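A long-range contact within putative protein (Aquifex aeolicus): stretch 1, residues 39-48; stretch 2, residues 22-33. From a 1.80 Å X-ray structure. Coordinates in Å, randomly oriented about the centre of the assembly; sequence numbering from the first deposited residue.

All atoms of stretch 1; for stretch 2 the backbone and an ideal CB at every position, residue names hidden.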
# COMPACT_ATOMS: atom_id res chain seq x y z
N SER B 39 -9.35 5.00 -20.76
CA SER B 39 -8.39 5.82 -21.49
C SER B 39 -7.73 6.90 -20.63
O SER B 39 -7.32 7.94 -21.14
CB SER B 39 -9.05 6.45 -22.72
OG SER B 39 -9.44 5.45 -23.64
N ILE B 40 -7.65 6.66 -19.33
CA ILE B 40 -6.99 7.59 -18.43
C ILE B 40 -5.64 6.93 -18.16
O ILE B 40 -5.55 5.95 -17.40
CB ILE B 40 -7.79 7.78 -17.13
CG1 ILE B 40 -9.14 8.43 -17.46
CG2 ILE B 40 -7.01 8.68 -16.16
CD1 ILE B 40 -10.07 8.62 -16.27
N LYS B 41 -4.60 7.46 -18.79
CA LYS B 41 -3.26 6.90 -18.71
C LYS B 41 -2.21 7.63 -17.86
O LYS B 41 -1.24 7.01 -17.43
CB LYS B 41 -2.71 6.75 -20.13
CG LYS B 41 -3.62 5.96 -21.07
CD LYS B 41 -3.68 4.49 -20.67
CE LYS B 41 -2.30 3.84 -20.80
NZ LYS B 41 -2.32 2.40 -20.41
N ASN B 42 -2.40 8.93 -17.64
CA ASN B 42 -1.43 9.71 -16.87
C ASN B 42 -1.63 9.41 -15.39
O ASN B 42 -2.09 10.25 -14.62
CB ASN B 42 -1.63 11.20 -17.17
CG ASN B 42 -0.51 12.07 -16.62
OD1 ASN B 42 0.59 11.58 -16.33
ND2 ASN B 42 -0.78 13.36 -16.48
N VAL B 43 -1.23 8.20 -15.00
CA VAL B 43 -1.40 7.72 -13.63
C VAL B 43 -0.13 7.08 -13.09
O VAL B 43 0.58 6.39 -13.81
CB VAL B 43 -2.53 6.66 -13.58
CG1 VAL B 43 -2.76 6.20 -12.14
CG2 VAL B 43 -3.81 7.21 -14.17
N ILE B 44 0.15 7.34 -11.82
CA ILE B 44 1.31 6.74 -11.16
C ILE B 44 0.79 5.93 -9.99
O ILE B 44 -0.00 6.42 -9.19
CB ILE B 44 2.29 7.80 -10.60
CG1 ILE B 44 2.94 8.58 -11.74
CG2 ILE B 44 3.37 7.11 -9.74
CD1 ILE B 44 3.88 9.67 -11.26
N ASP B 45 1.23 4.67 -9.90
CA ASP B 45 0.82 3.83 -8.78
C ASP B 45 1.94 3.86 -7.74
O ASP B 45 3.12 3.68 -8.07
CB ASP B 45 0.52 2.39 -9.25
CG ASP B 45 1.65 1.78 -10.07
OD1 ASP B 45 2.30 2.49 -10.86
OD2 ASP B 45 1.87 0.56 -9.93
N LEU B 46 1.57 4.12 -6.49
CA LEU B 46 2.53 4.25 -5.39
C LEU B 46 3.19 2.97 -4.87
O LEU B 46 4.37 2.98 -4.52
CB LEU B 46 1.85 4.98 -4.23
CG LEU B 46 2.71 5.53 -3.09
CD1 LEU B 46 3.67 6.59 -3.62
CD2 LEU B 46 1.80 6.11 -2.02
N SER B 47 2.45 1.87 -4.80
CA SER B 47 3.03 0.64 -4.29
C SER B 47 4.29 0.27 -5.06
O SER B 47 4.30 0.27 -6.29
CB SER B 47 2.02 -0.51 -4.36
OG SER B 47 2.57 -1.69 -3.78
N GLY B 48 5.36 -0.04 -4.33
CA GLY B 48 6.61 -0.40 -4.97
C GLY B 48 7.50 0.81 -5.20
O GLY B 48 8.57 0.70 -5.81
N UNK B 22 -2.80 17.34 -15.22
CA UNK B 22 -2.29 16.91 -13.93
C UNK B 22 -2.13 15.40 -13.87
O UNK B 22 -2.86 14.67 -14.54
CB UNK B 22 -3.22 17.38 -12.81
N UNK B 23 -1.19 14.94 -13.06
CA UNK B 23 -0.94 13.51 -12.90
C UNK B 23 -1.82 12.96 -11.80
O UNK B 23 -2.05 13.61 -10.77
CB UNK B 23 0.53 13.24 -12.59
N UNK B 24 -2.33 11.75 -12.01
CA UNK B 24 -3.18 11.10 -11.03
C UNK B 24 -2.34 10.11 -10.24
O UNK B 24 -1.55 9.36 -10.81
CB UNK B 24 -4.37 10.40 -11.70
N UNK B 25 -2.51 10.11 -8.92
CA UNK B 25 -1.77 9.19 -8.06
C UNK B 25 -2.74 8.20 -7.42
O UNK B 25 -3.75 8.60 -6.83
CB UNK B 25 -0.99 9.95 -6.99
N UNK B 26 -2.43 6.92 -7.54
CA UNK B 26 -3.25 5.87 -6.95
C UNK B 26 -2.31 4.95 -6.18
O UNK B 26 -1.09 5.06 -6.29
CB UNK B 26 -4.04 5.10 -8.01
N UNK B 27 -2.89 4.04 -5.42
CA UNK B 27 -2.10 3.13 -4.62
C UNK B 27 -1.56 1.94 -5.38
O UNK B 27 -0.37 1.66 -5.35
CB UNK B 27 -2.94 2.63 -3.44
N UNK B 28 -2.44 1.23 -6.08
CA UNK B 28 -2.01 0.03 -6.78
C UNK B 28 -2.06 -0.06 -8.29
O UNK B 28 -2.70 0.73 -8.98
CB UNK B 28 -2.85 -1.13 -6.24
N UNK B 29 -1.37 -1.07 -8.79
CA UNK B 29 -1.30 -1.32 -10.23
C UNK B 29 -2.68 -1.62 -10.79
O UNK B 29 -2.98 -1.28 -11.93
CB UNK B 29 -0.35 -2.48 -10.53
N UNK B 30 -3.54 -2.25 -9.98
CA UNK B 30 -4.89 -2.56 -10.43
C UNK B 30 -5.75 -1.31 -10.52
O UNK B 30 -6.69 -1.25 -11.31
CB UNK B 30 -5.54 -3.58 -9.49
N UNK B 31 -5.44 -0.31 -9.70
CA UNK B 31 -6.18 0.94 -9.75
C UNK B 31 -5.79 1.62 -11.06
O UNK B 31 -6.63 2.19 -11.76
CB UNK B 31 -5.89 1.83 -8.54
N UNK B 32 -4.51 1.54 -11.39
CA UNK B 32 -4.01 2.14 -12.62
C UNK B 32 -4.63 1.43 -13.82
O UNK B 32 -5.00 2.08 -14.81
CB UNK B 32 -2.48 2.07 -12.68
N UNK B 33 -4.76 0.11 -13.74
CA UNK B 33 -5.35 -0.65 -14.83
C UNK B 33 -6.82 -0.30 -15.03
O UNK B 33 -7.29 -0.19 -16.16
CB UNK B 33 -5.20 -2.15 -14.57

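Stretch 2 enters as a strand running parallel to residues 43-45 of stretch 1 and then turns into a helix. At position 22 CA-to-CB points away and no atom of stretch 1 lies within 5.5 Å of its CB, so stretch 1 hardly restricts the choice; the deposited residue is Ala22.

At position 23 CB points sideways, 4.1 Å from Asn42 OD1, with Ile44 CD1 beyond. A medium-sized apolar group could reach the isoleucine. Val23 does so, its CG1 lying 3.9 Å from Ile44 CG1.

Position 24 pairs with Val43, and its CB lies on the same sheet face, 4.1 Å from Val43 CG2. Its N donates to Asn42 O (3.0 Å), and its O accepts from Ile44 N (2.8 Å). Valine, leucine or isoleucine would suit the apolar neighbourhood of Val43. The residue is Ile24, long enough for its CD1 to come within 3.5 Å of Ile40 CG2.

Position 25 pairs with Ile44 and shares its face. An apolar chain is expected, and a long one can reach over toward Ile44. Leu25 does this, with CD2 3.7 Å from Ile44 CB.

Position 26 returns to the face of Val43 and Asp45. Its N donates to Ile44 O (3.0 Å), and its O accepts from Leu46 N (2.8 Å). With CB 4.5 Å from Val43 CG1, a compact apolar residue would fit; Val26 places CG2 3.7 Å from that CG1.

At position 27 the backbone O accepts from Ser47 N (2.9 Å), while CB points away. Many residues would be possible, but a flexible one can bend back: Glu27 does, its OE1 3.8 Å from Ser47 CB.

Position 28 precedes the helix. There is room for a CB, so stretch 1 does not demand the deposited Gly28.

Position 29 has CB 3.8 Å from Asp45 OD2, which would favour a polar or basic residue. Lys29 is found, though its end leads away.

Positions 30 and 31 make no contact with stretch 1. They are Asn30 and Asp31, and Asp31 OD2 accepts from Gly28 N (3.0 Å).

At position 32 CB points toward stretch 1, 4.2 Å from Val43 CG1. An apolar stem suits Val43, and a basic end suits the carboxylate of Asp45 and the carbonyl O of Val43; a long chain can offer both. Lys32, extended throughout, packs CG 4.0 Å from Val43 CG1. Its NZ makes a weak hydrogen bond to Val43 O (3.3 Å) and lies 4.1 Å from Asp45 OD1, beyond a salt bridge; a water links them.

Position 33 points away, leaving Lys33 unconstrained by stretch 1.

Stretch 2 22-33: AVILVEGKNDKK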
# COMPACT_ATOMS: atom_id res chain seq x y z
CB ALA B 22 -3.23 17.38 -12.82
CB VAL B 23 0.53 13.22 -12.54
CG1 VAL B 23 0.75 11.72 -12.42
CG2 VAL B 23 1.45 13.79 -13.59
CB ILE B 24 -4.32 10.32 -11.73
CG1 ILE B 24 -5.25 11.30 -12.45
CG2 ILE B 24 -5.07 9.46 -10.71
CD1 ILE B 24 -6.21 10.64 -13.42
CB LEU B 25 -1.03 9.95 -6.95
CG LEU B 25 -0.00 11.01 -7.34
CD1 LEU B 25 0.75 11.45 -6.08
CD2 LEU B 25 0.97 10.45 -8.36
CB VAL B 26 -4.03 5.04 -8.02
CG1 VAL B 26 -4.99 5.95 -8.78
CG2 VAL B 26 -3.06 4.34 -8.97
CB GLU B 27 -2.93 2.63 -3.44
CG GLU B 27 -2.16 2.48 -2.14
CD GLU B 27 -0.96 1.59 -2.27
OE1 GLU B 27 -1.14 0.38 -2.53
OE2 GLU B 27 0.17 2.10 -2.11
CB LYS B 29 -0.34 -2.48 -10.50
CG LYS B 29 0.03 -2.66 -11.96
CD LYS B 29 1.14 -3.68 -12.14
CE LYS B 29 0.73 -5.06 -11.63
NZ LYS B 29 1.81 -6.07 -11.82
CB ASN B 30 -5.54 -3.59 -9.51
CG ASN B 30 -5.09 -5.00 -9.82
OD1 ASN B 30 -5.43 -5.55 -10.87
ND2 ASN B 30 -4.30 -5.59 -8.93
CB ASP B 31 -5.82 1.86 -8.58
CG ASP B 31 -6.15 1.25 -7.24
OD1 ASP B 31 -7.18 0.55 -7.15
OD2 ASP B 31 -5.40 1.48 -6.27
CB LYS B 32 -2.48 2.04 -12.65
CG LYS B 32 -1.83 2.68 -13.87
CD LYS B 32 -0.32 2.75 -13.72
CE LYS B 32 0.33 3.37 -14.94
NZ LYS B 32 1.80 3.53 -14.76
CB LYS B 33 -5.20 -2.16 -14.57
CG LYS B 33 -3.78 -2.66 -14.79
CD LYS B 33 -3.67 -4.16 -14.56
CE LYS B 33 -2.34 -4.69 -15.08
NZ LYS B 33 -1.17 -3.95 -14.51
O HOH W 1 -3.87 4.13 -16.10
O HOH W 2 3.96 4.77 -12.55
O HOH W 3 2.55 1.41 -13.27
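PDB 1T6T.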